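Local coordinates for Dps family protein (PDB 2D5K) that probably stores and oxidises iron in a hollow twelve-subunit shell and, like other Dps proteins, helps protect DNA against oxidative stress, at residues 27-32 and 93-98; 62-65 and 69-72; 81-86 and 100-105. All coordinates share one frame; numbering follows the deposited sequence.

Contact 1 (27-32 and 93-98); sequences HNFHWY and EQMVEE
Met-95 lies across one face of the Phe-29 ring, and this pair makes up most of the contact. CG of Met-95 sits 3.8 Å from the ring centroid of Phe-29, 10° off the ring normal, which is a CH-pi contact. SD follows obliquely, 4.3 Å from the same centroid, and adds a Met-aromatic contact. The methionine is extended beyond CG (chi2 179°), which carries the thioether past CB of Phe-29 and on toward the end of the other helix. There the methyl CE packs 3.9 Å from CB of Tyr-32. The packing is looser at CZ of Phe-29, where Glu-98 OE2 stands 4.3 Å off at the ring edge, near its plane. That carboxylate is held by other groups, a salt bridge to Lys-25 and a hydrogen bond to Tyr-90. Tyr-32, partly exposed, turns its hydroxyl away to Pro-70 O of a second subunit. Phe-45 of helix 38-65 also touches Met-95. The segment axes run nearly antiparallel, at 163°, and come no nearer than 11.0 Å, a gap bridged by the long side chains. Such apolar packing between antiparallel helices is typical of the ferritin-like four-helix bundle.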
ATOM      1  N   HIS B  27       9.499 -26.649  10.278  1.00 14.85           N
ATOM      2  CA  HIS B  27       8.954 -26.019  11.476  1.00 15.03           C
ATOM      3  C   HIS B  27       9.834 -26.451  12.641  1.00 14.40           C
ATOM      4  O   HIS B  27      10.177 -25.650  13.509  1.00 14.48           O
ATOM      5  CB  HIS B  27       7.514 -26.468  11.743  1.00 15.57           C
ATOM      6  CG  HIS B  27       6.485 -25.606  11.084  1.00 16.48           C
ATOM      7  ND1 HIS B  27       6.226 -25.656   9.732  1.00 19.45           N
ATOM      8  CD2 HIS B  27       5.666 -24.654  11.591  1.00 18.65           C
ATOM      9  CE1 HIS B  27       5.289 -24.770   9.434  1.00 19.09           C
ATOM     10  NE2 HIS B  27       4.933 -24.150  10.544  1.00 18.64           N
ATOM     11  N   ASN B  28      10.197 -27.729  12.644  1.00 14.25           N
ATOM     12  CA  ASN B  28      11.051 -28.285  13.688  1.00 13.88           C
ATOM     13  C   ASN B  28      12.362 -27.502  13.748  1.00 14.63           C
ATOM     14  O   ASN B  28      12.784 -27.060  14.819  1.00 14.50           O
ATOM     15  CB  ASN B  28      11.320 -29.766  13.393  1.00 15.94           C
ATOM     16  CG  ASN B  28      12.214 -30.423  14.430  1.00 17.62           C
ATOM     17  OD1 ASN B  28      13.360 -30.019  14.622  1.00 17.85           O
ATOM     18  ND2 ASN B  28      11.691 -31.449  15.103  1.00 20.21           N
ATOM     19  N   PHE B  29      13.004 -27.316  12.597  1.00 14.53           N
ATOM     20  CA  PHE B  29      14.267 -26.583  12.563  1.00 14.87           C
ATOM     21  C   PHE B  29      14.047 -25.124  12.964  1.00 14.63           C
ATOM     22  O   PHE B  29      14.871 -24.528  13.649  1.00 14.83           O
ATOM     23  CB  PHE B  29      14.904 -26.680  11.170  1.00 15.16           C
ATOM     24  CG  PHE B  29      15.427 -28.060  10.829  1.00 16.36           C
ATOM     25  CD1 PHE B  29      15.340 -29.105  11.750  1.00 16.72           C
ATOM     26  CD2 PHE B  29      16.007 -28.310   9.588  1.00 18.11           C
ATOM     27  CE1 PHE B  29      15.821 -30.379  11.439  1.00 17.51           C
ATOM     28  CE2 PHE B  29      16.493 -29.580   9.267  1.00 18.72           C
ATOM     29  CZ  PHE B  29      16.398 -30.616  10.198  1.00 17.67           C
ATOM     30  N   HIS B  30      12.920 -24.567  12.531  1.00 13.93           N
ATOM     31  CA  HIS B  30      12.535 -23.192  12.840  1.00 14.52           C
ATOM     32  C   HIS B  30      12.439 -23.010  14.361  1.00 14.70           C
ATOM     33  O   HIS B  30      12.843 -21.982  14.903  1.00 14.64           O
ATOM     34  CB  HIS B  30      11.184 -22.918  12.155  1.00 15.33           C
ATOM     35  CG  HIS B  30      10.484 -21.668  12.599  1.00 16.01           C
ATOM     36  ND1 HIS B  30      10.929 -20.403  12.281  1.00 16.36           N
ATOM     37  CD2 HIS B  30       9.305 -21.498  13.247  1.00 17.19           C
ATOM     38  CE1 HIS B  30      10.053 -19.509  12.706  1.00 16.06           C
ATOM     39  NE2 HIS B  30       9.060 -20.147  13.296  1.00 17.27           N
ATOM     40  N   TRP B  31      11.924 -24.027  15.049  1.00 13.31           N
ATOM     41  CA  TRP B  31      11.757 -23.958  16.498  1.00 13.93           C
ATOM     42  C   TRP B  31      12.991 -24.323  17.308  1.00 15.73           C
ATOM     43  O   TRP B  31      13.304 -23.674  18.306  1.00 16.03           O
ATOM     44  CB  TRP B  31      10.618 -24.885  16.951  1.00 13.70           C
ATOM     45  CG  TRP B  31       9.275 -24.560  16.364  1.00 14.56           C
ATOM     46  CD1 TRP B  31       8.784 -23.320  16.076  1.00 14.67           C
ATOM     47  CD2 TRP B  31       8.241 -25.492  16.022  1.00 15.16           C
ATOM     48  NE1 TRP B  31       7.507 -23.420  15.571  1.00 15.74           N
ATOM     49  CE2 TRP B  31       7.149 -24.741  15.529  1.00 14.43           C
ATOM     50  CE3 TRP B  31       8.130 -26.887  16.085  1.00 15.83           C
ATOM     51  CZ2 TRP B  31       5.958 -25.341  15.099  1.00 16.93           C
ATOM     52  CZ3 TRP B  31       6.943 -27.487  15.657  1.00 17.17           C
ATOM     53  CH2 TRP B  31       5.874 -26.709  15.169  1.00 16.59           C
ATOM     54  N   TYR B  32      13.683 -25.371  16.876  1.00 16.11           N
ATOM     55  CA  TYR B  32      14.838 -25.880  17.604  1.00 15.52           C
ATOM     56  C   TYR B  32      16.224 -25.347  17.268  1.00 17.18           C
ATOM     57  O   TYR B  32      17.193 -25.697  17.946  1.00 16.37           O
ATOM     58  CB  TYR B  32      14.845 -27.408  17.498  1.00 16.23           C
ATOM     59  CG  TYR B  32      13.733 -28.076  18.279  1.00 17.15           C
ATOM     60  CD1 TYR B  32      13.772 -28.130  19.672  1.00 17.76           C
ATOM     61  CD2 TYR B  32      12.645 -28.661  17.627  1.00 17.65           C
ATOM     62  CE1 TYR B  32      12.759 -28.753  20.400  1.00 17.28           C
ATOM     63  CE2 TYR B  32      11.624 -29.286  18.347  1.00 18.50           C
ATOM     64  CZ  TYR B  32      11.692 -29.329  19.736  1.00 19.11           C
ATOM     65  OH  TYR B  32      10.703 -29.962  20.457  1.00 18.35           O
ATOM     66  N   GLU B  93      24.190 -26.082  12.134  1.00 19.45           N
ATOM     67  CA  GLU B  93      24.972 -26.570  11.007  1.00 21.33           C
ATOM     68  C   GLU B  93      24.428 -27.901  10.489  1.00 19.37           C
ATOM     69  O   GLU B  93      24.309 -28.101   9.282  1.00 18.41           O
ATOM     70  CB  GLU B  93      26.442 -26.724  11.418  1.00 26.25           C
ATOM     71  CG  GLU B  93      27.363 -27.124  10.280  1.00 34.10           C
ATOM     72  CD  GLU B  93      27.972 -28.493  10.482  1.00 39.34           C
ATOM     73  OE1 GLU B  93      27.211 -29.455  10.727  1.00 42.69           O
ATOM     74  OE2 GLU B  93      29.212 -28.612  10.389  1.00 42.14           O
ATOM     75  N   GLN B  94      24.089 -28.807  11.399  1.00 18.43           N
ATOM     76  CA  GLN B  94      23.565 -30.112  11.001  1.00 17.67           C
ATOM     77  C   GLN B  94      22.201 -29.974  10.331  1.00 15.99           C
ATOM     78  O   GLN B  94      21.847 -30.758   9.453  1.00 15.20           O
ATOM     79  CB  GLN B  94      23.474 -31.041  12.214  1.00 19.67           C
ATOM     80  CG  GLN B  94      24.827 -31.323  12.850  1.00 20.83           C
ATOM     81  CD  GLN B  94      24.725 -32.145  14.119  1.00 21.79           C
ATOM     82  OE1 GLN B  94      23.848 -31.916  14.952  1.00 21.92           O
ATOM     83  NE2 GLN B  94      25.636 -33.100  14.281  1.00 25.30           N
ATOM     84  N   MET B  95      21.434 -28.970  10.742  1.00 16.31           N
ATOM     85  CA  MET B  95      20.124 -28.753  10.137  1.00 14.61           C
ATOM     86  C   MET B  95      20.307 -28.318   8.689  1.00 14.69           C
ATOM     87  O   MET B  95      19.651 -28.839   7.788  1.00 15.70           O
ATOM     88  CB  MET B  95      19.353 -27.669  10.893  1.00 15.28           C
ATOM     89  CG  MET B  95      18.956 -28.056  12.305  1.00 17.32           C
ATOM     90  SD  MET B  95      18.088 -26.704  13.122  1.00 16.86           S
ATOM     91  CE  MET B  95      17.403 -27.567  14.542  1.00 17.87           C
ATOM     92  N   VAL B  96      21.200 -27.360   8.469  1.00 14.79           N
ATOM     93  CA  VAL B  96      21.443 -26.864   7.120  1.00 15.22           C
ATOM     94  C   VAL B  96      22.051 -27.970   6.263  1.00 16.60           C
ATOM     95  O   VAL B  96      21.726 -28.095   5.085  1.00 15.99           O
ATOM     96  CB  VAL B  96      22.359 -25.622   7.142  1.00 15.75           C
ATOM     97  CG1 VAL B  96      22.643 -25.151   5.723  1.00 16.19           C
ATOM     98  CG2 VAL B  96      21.690 -24.512   7.935  1.00 14.35           C
ATOM     99  N   GLU B  97      22.920 -28.785   6.856  1.00 16.04           N
ATOM    100  CA  GLU B  97      23.524 -29.887   6.117  1.00 17.30           C
ATOM    101  C   GLU B  97      22.443 -30.856   5.645  1.00 16.05           C
ATOM    102  O   GLU B  97      22.452 -31.286   4.493  1.00 16.07           O
ATOM    103  CB  GLU B  97      24.535 -30.645   6.987  1.00 18.71           C
ATOM    104  CG  GLU B  97      25.763 -29.844   7.371  1.00 24.91           C
ATOM    105  CD  GLU B  97      26.764 -30.658   8.177  1.00 29.17           C
ATOM    106  OE1 GLU B  97      26.340 -31.341   9.133  1.00 30.91           O
ATOM    107  OE2 GLU B  97      27.972 -30.605   7.860  1.00 32.67           O
ATOM    108  N   GLU B  98      21.507 -31.200   6.527  1.00 15.76           N
ATOM    109  CA  GLU B  98      20.455 -32.129   6.144  1.00 16.76           C
ATOM    110  C   GLU B  98      19.527 -31.541   5.092  1.00 15.56           C
ATOM    111  O   GLU B  98      19.123 -32.235   4.163  1.00 14.42           O
ATOM    112  CB  GLU B  98      19.629 -32.577   7.352  1.00 18.50           C
ATOM    113  CG  GLU B  98      18.594 -33.634   6.967  1.00 24.76           C
ATOM    114  CD  GLU B  98      18.105 -34.450   8.139  1.00 27.96           C
ATOM    115  OE1 GLU B  98      18.947 -35.046   8.842  1.00 32.33           O
ATOM    116  OE2 GLU B  98      16.877 -34.506   8.352  1.00 28.98           O
TER

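Contact 2 (62-65 and 69-72); sequences RILA and NPVG
Pro-70 packs its ring against Ile-63 and Leu-64, in the last turn of helix 38-65 before the chain doubles back. These three residues bury the most surface in the contact. Leu-64 meets the proline with its branched end. Its CD2 comes to 3.4 Å from CD of Pro-70, tighter than usual for two carbons, and its CG lies 3.5 Å from CG of Pro-70. The two side chains cross at about a right angle, so the leucine methyl presses on the CG-CD side of the ring. Ile-63 uses its CG2 methyl. CG2 stands anti to the backbone N and reaches the loop backbone, 3.5 Å from N of Asn-69 and 3.7 Å from N of Pro-70. CB and CG2 of Ile-63 each lie 4.0 Å from CG of Pro-70. CD1, at the end of the longer branch, approaches CA of Pro-70 at 4.1 Å. The isoleucine thus meets both the loop backbone and the CG corner of the ring, and the leucine the CG-CD edge.

The loop has polar ties of its own. Asn-13 of helix 5-32 takes a hydrogen bond from Val-71 N and gives one to Asn-69 O. Trp-31 of a second subunit packs on both Leu-64 and Pro-70, and Tyr-32 of that subunit bonds to Pro-70 O. The contact joins a helix end to the connection that leads to helix 74-80, beside a subunit interface. It consists of apolar van der Waals packing, while the loop's Asn-69 O, Pro-70 O and Val-71 N bond outside it.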
ATOM      1  N   ARG B  62      -2.692 -29.440  -9.501  1.00 17.67           N
ATOM      2  CA  ARG B  62      -2.377 -29.791 -10.881  1.00 17.49           C
ATOM      3  C   ARG B  62      -2.847 -31.228 -11.051  1.00 18.39           C
ATOM      4  O   ARG B  62      -3.426 -31.590 -12.076  1.00 19.36           O
ATOM      5  CB  ARG B  62      -0.872 -29.697 -11.156  1.00 16.49           C
ATOM      6  CG  ARG B  62      -0.461 -30.281 -12.516  1.00 17.03           C
ATOM      7  CD  ARG B  62      -1.249 -29.642 -13.667  1.00 16.72           C
ATOM      8  NE  ARG B  62      -0.986 -30.303 -14.949  1.00 15.92           N
ATOM      9  CZ  ARG B  62      -1.695 -30.095 -16.054  1.00 17.93           C
ATOM     10  NH1 ARG B  62      -2.713 -29.241 -16.042  1.00 15.20           N
ATOM     11  NH2 ARG B  62      -1.395 -30.750 -17.171  1.00 14.48           N
ATOM     12  N   ILE B  63      -2.593 -32.049 -10.034  1.00 19.08           N
ATOM     13  CA  ILE B  63      -3.015 -33.443 -10.060  1.00 18.84           C
ATOM     14  C   ILE B  63      -4.526 -33.472 -10.265  1.00 20.85           C
ATOM     15  O   ILE B  63      -5.052 -34.324 -10.987  1.00 20.55           O
ATOM     16  CB  ILE B  63      -2.660 -34.169  -8.737  1.00 18.92           C
ATOM     17  CG1 ILE B  63      -1.142 -34.365  -8.641  1.00 17.70           C
ATOM     18  CG2 ILE B  63      -3.359 -35.515  -8.673  1.00 17.21           C
ATOM     19  CD1 ILE B  63      -0.685 -35.017  -7.350  1.00 17.26           C
ATOM     20  N   LEU B  64      -5.220 -32.532  -9.631  1.00 21.21           N
ATOM     21  CA  LEU B  64      -6.670 -32.443  -9.761  1.00 22.71           C
ATOM     22  C   LEU B  64      -7.025 -32.031 -11.188  1.00 21.91           C
ATOM     23  O   LEU B  64      -7.973 -32.548 -11.781  1.00 22.17           O
ATOM     24  CB  LEU B  64      -7.225 -31.418  -8.766  1.00 23.02           C
ATOM     25  CG  LEU B  64      -7.039 -31.756  -7.282  1.00 24.70           C
ATOM     26  CD1 LEU B  64      -7.315 -30.526  -6.429  1.00 24.01           C
ATOM     27  CD2 LEU B  64      -7.961 -32.908  -6.895  1.00 24.45           C
ATOM     28  N   ALA B  65      -6.244 -31.106 -11.739  1.00 22.64           N
ATOM     29  CA  ALA B  65      -6.472 -30.613 -13.091  1.00 22.74           C
ATOM     30  C   ALA B  65      -6.296 -31.695 -14.161  1.00 24.08           C
ATOM     31  O   ALA B  65      -6.792 -31.545 -15.278  1.00 24.85           O
ATOM     32  CB  ALA B  65      -5.544 -29.430 -13.377  1.00 21.95           C
ATOM     33  N   ASN B  69      -5.753 -38.010  -8.044  1.00 23.03           N
ATOM     34  CA  ASN B  69      -6.028 -37.849  -6.616  1.00 23.13           C
ATOM     35  C   ASN B  69      -4.784 -37.422  -5.836  1.00 22.85           C
ATOM     36  O   ASN B  69      -3.860 -38.214  -5.651  1.00 21.01           O
ATOM     37  CB  ASN B  69      -6.535 -39.169  -6.031  1.00 22.82           C
ATOM     38  CG  ASN B  69      -7.872 -39.582  -6.598  1.00 25.15           C
ATOM     39  OD1 ASN B  69      -8.146 -40.770  -6.764  1.00 29.23           O
ATOM     40  ND2 ASN B  69      -8.721 -38.605  -6.888  1.00 23.64           N
ATOM     41  N   PRO B  70      -4.753 -36.170  -5.351  1.00 22.58           N
ATOM     42  CA  PRO B  70      -3.590 -35.694  -4.591  1.00 24.93           C
ATOM     43  C   PRO B  70      -3.542 -36.415  -3.252  1.00 25.15           C
ATOM     44  O   PRO B  70      -4.583 -36.597  -2.621  1.00 24.51           O
ATOM     45  CB  PRO B  70      -3.877 -34.202  -4.394  1.00 24.37           C
ATOM     46  CG  PRO B  70      -4.930 -33.878  -5.417  1.00 26.88           C
ATOM     47  CD  PRO B  70      -5.769 -35.113  -5.471  1.00 24.16           C
ATOM     48  N   VAL B  71      -2.354 -36.833  -2.817  1.00 26.53           N
ATOM     49  CA  VAL B  71      -2.240 -37.511  -1.528  1.00 28.06           C
ATOM     50  C   VAL B  71      -2.770 -36.554  -0.466  1.00 28.50           C
ATOM     51  O   VAL B  71      -2.203 -35.481  -0.249  1.00 27.09           O
ATOM     52  CB  VAL B  71      -0.774 -37.889  -1.200  1.00 28.72           C
ATOM     53  CG1 VAL B  71      -0.347 -39.076  -2.039  1.00 30.96           C
ATOM     54  CG2 VAL B  71       0.147 -36.710  -1.464  1.00 27.95           C
ATOM     55  N   GLY B  72      -3.859 -36.945   0.192  1.00 29.26           N
ATOM     56  CA  GLY B  72      -4.465 -36.082   1.191  1.00 27.96           C
ATOM     57  C   GLY B  72      -4.329 -36.426   2.663  1.00 25.46           C
ATOM     58  O   GLY B  72      -5.134 -35.962   3.466  1.00 26.78           O
TER

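Contact 3 (81-86 and 100-105); sequences SIVKEA and SQDFTN
Val-83 and Asp-102 meet at about a right angle where the connection from helix 74-80 to helix 92-120, part of the long crossover from helix 38-65 in the ferritin-like bundle, runs beside helix 92-120. CG1 of Val-83 lies 3.8 Å from OD2 of Asp-102. The valine torsion (chi1 173°) sets this methyl, and not CG2, against the carboxylate. The oxygen it touches already has a strong partner, since OD2 forms a salt bridge with Lys-25 of helix 5-32. Lys-25 also bonds to Lys-84 O, so one ammonium ties helix 5-32 to both sides of the contact. The charge would probably favour an ionised aspartate.

Ile-82 points toward the helix and crosses Asn-105 obliquely. Its CD1 packs 3.8 Å from CB of Asn-105, well back from the amide. That amide is turned to other partners. Gln-101 NE2 gives its OD1 a hydrogen bond of 3.0 Å; the donor lies 39° above the carbonyl plane of Asn-105.

Two waters fill the polar part of the interface. One accepts from Lys-84 N and donates to Asp-102 OD1, at 2.6 Å from that oxygen. The other accepts from Asn-105 ND2 and donates both to Ile-82 O and to Asp-102 OD1, its oxygen 2.7 Å from OD1. The single carboxylate oxygen OD1 of Asp-102 therefore accepts a hydrogen bond from each water.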
ATOM      1  N   SER B  81       7.389 -39.980   0.793  1.00 24.32           N
ATOM      2  CA  SER B  81       8.472 -39.007   0.929  1.00 22.14           C
ATOM      3  C   SER B  81       9.905 -39.531   1.042  1.00 21.04           C
ATOM      4  O   SER B  81      10.175 -40.476   1.785  1.00 22.09           O
ATOM      5  CB  SER B  81       8.195 -38.105   2.135  1.00 21.49           C
ATOM      6  OG  SER B  81       9.248 -37.173   2.320  1.00 18.12           O
ATOM      7  N   ILE B  82      10.824 -38.903   0.308  1.00 19.52           N
ATOM      8  CA  ILE B  82      12.234 -39.273   0.394  1.00 19.36           C
ATOM      9  C   ILE B  82      12.848 -38.366   1.458  1.00 18.62           C
ATOM     10  O   ILE B  82      14.001 -38.536   1.866  1.00 18.45           O
ATOM     11  CB  ILE B  82      12.992 -39.080  -0.945  1.00 20.04           C
ATOM     12  CG1 ILE B  82      12.960 -37.611  -1.371  1.00 20.89           C
ATOM     13  CG2 ILE B  82      12.393 -39.990  -2.008  1.00 21.82           C
ATOM     14  CD1 ILE B  82      13.892 -37.294  -2.527  1.00 22.70           C
ATOM     15  N   VAL B  83      12.065 -37.383   1.894  1.00 17.84           N
ATOM     16  CA  VAL B  83      12.497 -36.470   2.943  1.00 16.21           C
ATOM     17  C   VAL B  83      12.067 -37.129   4.246  1.00 16.81           C
ATOM     18  O   VAL B  83      10.887 -37.430   4.436  1.00 16.64           O
ATOM     19  CB  VAL B  83      11.809 -35.092   2.828  1.00 17.87           C
ATOM     20  CG1 VAL B  83      12.154 -34.234   4.041  1.00 14.37           C
ATOM     21  CG2 VAL B  83      12.247 -34.398   1.547  1.00 15.72           C
ATOM     22  N   LYS B  84      13.021 -37.372   5.134  1.00 16.75           N
ATOM     23  CA  LYS B  84      12.711 -38.009   6.402  1.00 18.66           C
ATOM     24  C   LYS B  84      12.469 -36.970   7.481  1.00 18.17           C
ATOM     25  O   LYS B  84      12.925 -35.832   7.373  1.00 18.77           O
ATOM     26  CB  LYS B  84      13.850 -38.956   6.798  1.00 21.63           C
ATOM     27  CG  LYS B  84      14.136 -40.005   5.723  1.00 23.21           C
ATOM     28  CD  LYS B  84      12.860 -40.759   5.346  1.00 29.97           C
ATOM     29  CE  LYS B  84      13.000 -41.523   4.029  1.00 32.12           C
ATOM     30  NZ  LYS B  84      14.089 -42.535   4.070  1.00 34.85           N
ATOM     31  N   GLU B  85      11.735 -37.357   8.517  1.00 16.93           N
ATOM     32  CA  GLU B  85      11.437 -36.435   9.603  1.00 18.73           C
ATOM     33  C   GLU B  85      12.684 -36.093  10.403  1.00 20.30           C
ATOM     34  O   GLU B  85      13.666 -36.840  10.401  1.00 19.89           O
ATOM     35  CB  GLU B  85      10.364 -37.029  10.517  1.00 18.68           C
ATOM     36  CG  GLU B  85       9.085 -37.373   9.774  1.00 18.59           C
ATOM     37  CD  GLU B  85       7.844 -37.045  10.573  1.00 20.67           C
ATOM     38  OE1 GLU B  85       7.395 -37.898  11.369  1.00 19.72           O
ATOM     39  OE2 GLU B  85       7.328 -35.919  10.407  1.00 20.93           O
ATOM     40  N   ALA B  86      12.640 -34.955  11.081  1.00 20.38           N
ATOM     41  CA  ALA B  86      13.766 -34.501  11.881  1.00 22.83           C
ATOM     42  C   ALA B  86      14.054 -35.434  13.049  1.00 24.55           C
ATOM     43  O   ALA B  86      13.141 -36.012  13.640  1.00 24.46           O
ATOM     44  CB  ALA B  86      13.493 -33.095  12.403  1.00 22.64           C
ATOM     45  N   SER B 100      20.335 -29.404   2.911  1.00 15.94           N
ATOM     46  CA  SER B 100      21.084 -29.399   1.664  1.00 15.78           C
ATOM     47  C   SER B 100      21.012 -30.777   1.016  1.00 16.62           C
ATOM     48  O   SER B 100      20.791 -30.889  -0.191  1.00 15.81           O
ATOM     49  CB  SER B 100      22.547 -29.015   1.896  1.00 16.58           C
ATOM     50  OG  SER B 100      23.257 -29.043   0.668  1.00 17.91           O
ATOM     51  N   GLN B 101      21.194 -31.827   1.812  1.00 15.45           N
ATOM     52  CA  GLN B 101      21.120 -33.176   1.268  1.00 15.27           C
ATOM     53  C   GLN B 101      19.710 -33.442   0.741  1.00 16.03           C
ATOM     54  O   GLN B 101      19.547 -34.071  -0.301  1.00 15.99           O
ATOM     55  CB  GLN B 101      21.484 -34.222   2.323  1.00 18.33           C
ATOM     56  CG  GLN B 101      21.576 -35.639   1.753  1.00 20.18           C
ATOM     57  CD  GLN B 101      22.647 -35.773   0.681  1.00 24.07           C
ATOM     58  OE1 GLN B 101      23.827 -35.528   0.935  1.00 26.11           O
ATOM     59  NE2 GLN B 101      22.241 -36.163  -0.525  1.00 21.58           N
ATOM     60  N   ASP B 102      18.692 -32.969   1.457  1.00 15.25           N
ATOM     61  CA  ASP B 102      17.317 -33.161   0.999  1.00 16.17           C
ATOM     62  C   ASP B 102      17.115 -32.462  -0.342  1.00 15.58           C
ATOM     63  O   ASP B 102      16.540 -33.028  -1.271  1.00 15.63           O
ATOM     64  CB  ASP B 102      16.302 -32.592   1.999  1.00 15.38           C
ATOM     65  CG  ASP B 102      16.108 -33.481   3.215  1.00 18.42           C
ATOM     66  OD1 ASP B 102      16.299 -34.710   3.093  1.00 19.22           O
ATOM     67  OD2 ASP B 102      15.745 -32.953   4.286  1.00 18.57           O
ATOM     68  N   PHE B 103      17.586 -31.221  -0.436  1.00 15.97           N
ATOM     69  CA  PHE B 103      17.428 -30.465  -1.671  1.00 14.88           C
ATOM     70  C   PHE B 103      18.197 -31.087  -2.827  1.00 15.18           C
ATOM     71  O   PHE B 103      17.748 -31.040  -3.972  1.00 13.16           O
ATOM     72  CB  PHE B 103      17.825 -29.007  -1.442  1.00 15.18           C
ATOM     73  CG  PHE B 103      16.741 -28.192  -0.775  1.00 16.99           C
ATOM     74  CD1 PHE B 103      16.053 -28.693   0.328  1.00 20.30           C
ATOM     75  CD2 PHE B 103      16.397 -26.934  -1.258  1.00 19.68           C
ATOM     76  CE1 PHE B 103      15.039 -27.955   0.939  1.00 20.83           C
ATOM     77  CE2 PHE B 103      15.386 -26.187  -0.654  1.00 18.99           C
ATOM     78  CZ  PHE B 103      14.705 -26.700   0.446  1.00 19.85           C
ATOM     79  N   THR B 104      19.346 -31.684  -2.530  1.00 14.22           N
ATOM     80  CA  THR B 104      20.123 -32.351  -3.568  1.00 14.79           C
ATOM     81  C   THR B 104      19.312 -33.554  -4.057  1.00 14.39           C
ATOM     82  O   THR B 104      19.206 -33.800  -5.264  1.00 14.97           O
ATOM     83  CB  THR B 104      21.486 -32.846  -3.021  1.00 15.00           C
ATOM     84  OG1 THR B 104      22.343 -31.721  -2.795  1.00 14.76           O
ATOM     85  CG2 THR B 104      22.154 -33.805  -4.011  1.00 15.36           C
ATOM     86  N   ASN B 105      18.732 -34.298  -3.116  1.00 15.30           N
ATOM     87  CA  ASN B 105      17.934 -35.469  -3.465  1.00 14.52           C
ATOM     88  C   ASN B 105      16.692 -35.099  -4.265  1.00 14.27           C
ATOM     89  O   ASN B 105      16.349 -35.764  -5.244  1.00 12.88           O
ATOM     90  CB  ASN B 105      17.504 -36.232  -2.208  1.00 16.74           C
ATOM     91  CG  ASN B 105      18.678 -36.830  -1.457  1.00 19.16           C
ATOM     92  OD1 ASN B 105      19.762 -37.017  -2.018  1.00 17.74           O
ATOM     93  ND2 ASN B 105      18.464 -37.150  -0.186  1.00 18.89           N
TER
HETATM   94  O   HOH W   1      15.896 -36.507   1.058  1.00 20.17           O
HETATM   95  O   HOH W   2      15.784 -36.456   4.966  1.00 18.27           O

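Contacts 1 and 3 both use helix 92-120 and adjoin each other, their centres 12 Å apart. Ala-86 CB, from the connection in contact 3, packs 3.6 Å from CG of Asn-28 and 3.7 Å from CE1 of Phe-29 in contact 1. Lys-25 serves acidic side chains in both. Contact 2 lies apart, 29 Å from contact 1 between centres, on the opposite side of the chain's centre. It is the most buried and binds a helix end to a loop by carbon packing. Contact 1 joins two helices through sulfur and ring, partly buried. Contact 3, also partly buried, adds two bridging waters to its direct packing. All three touch a second subunit.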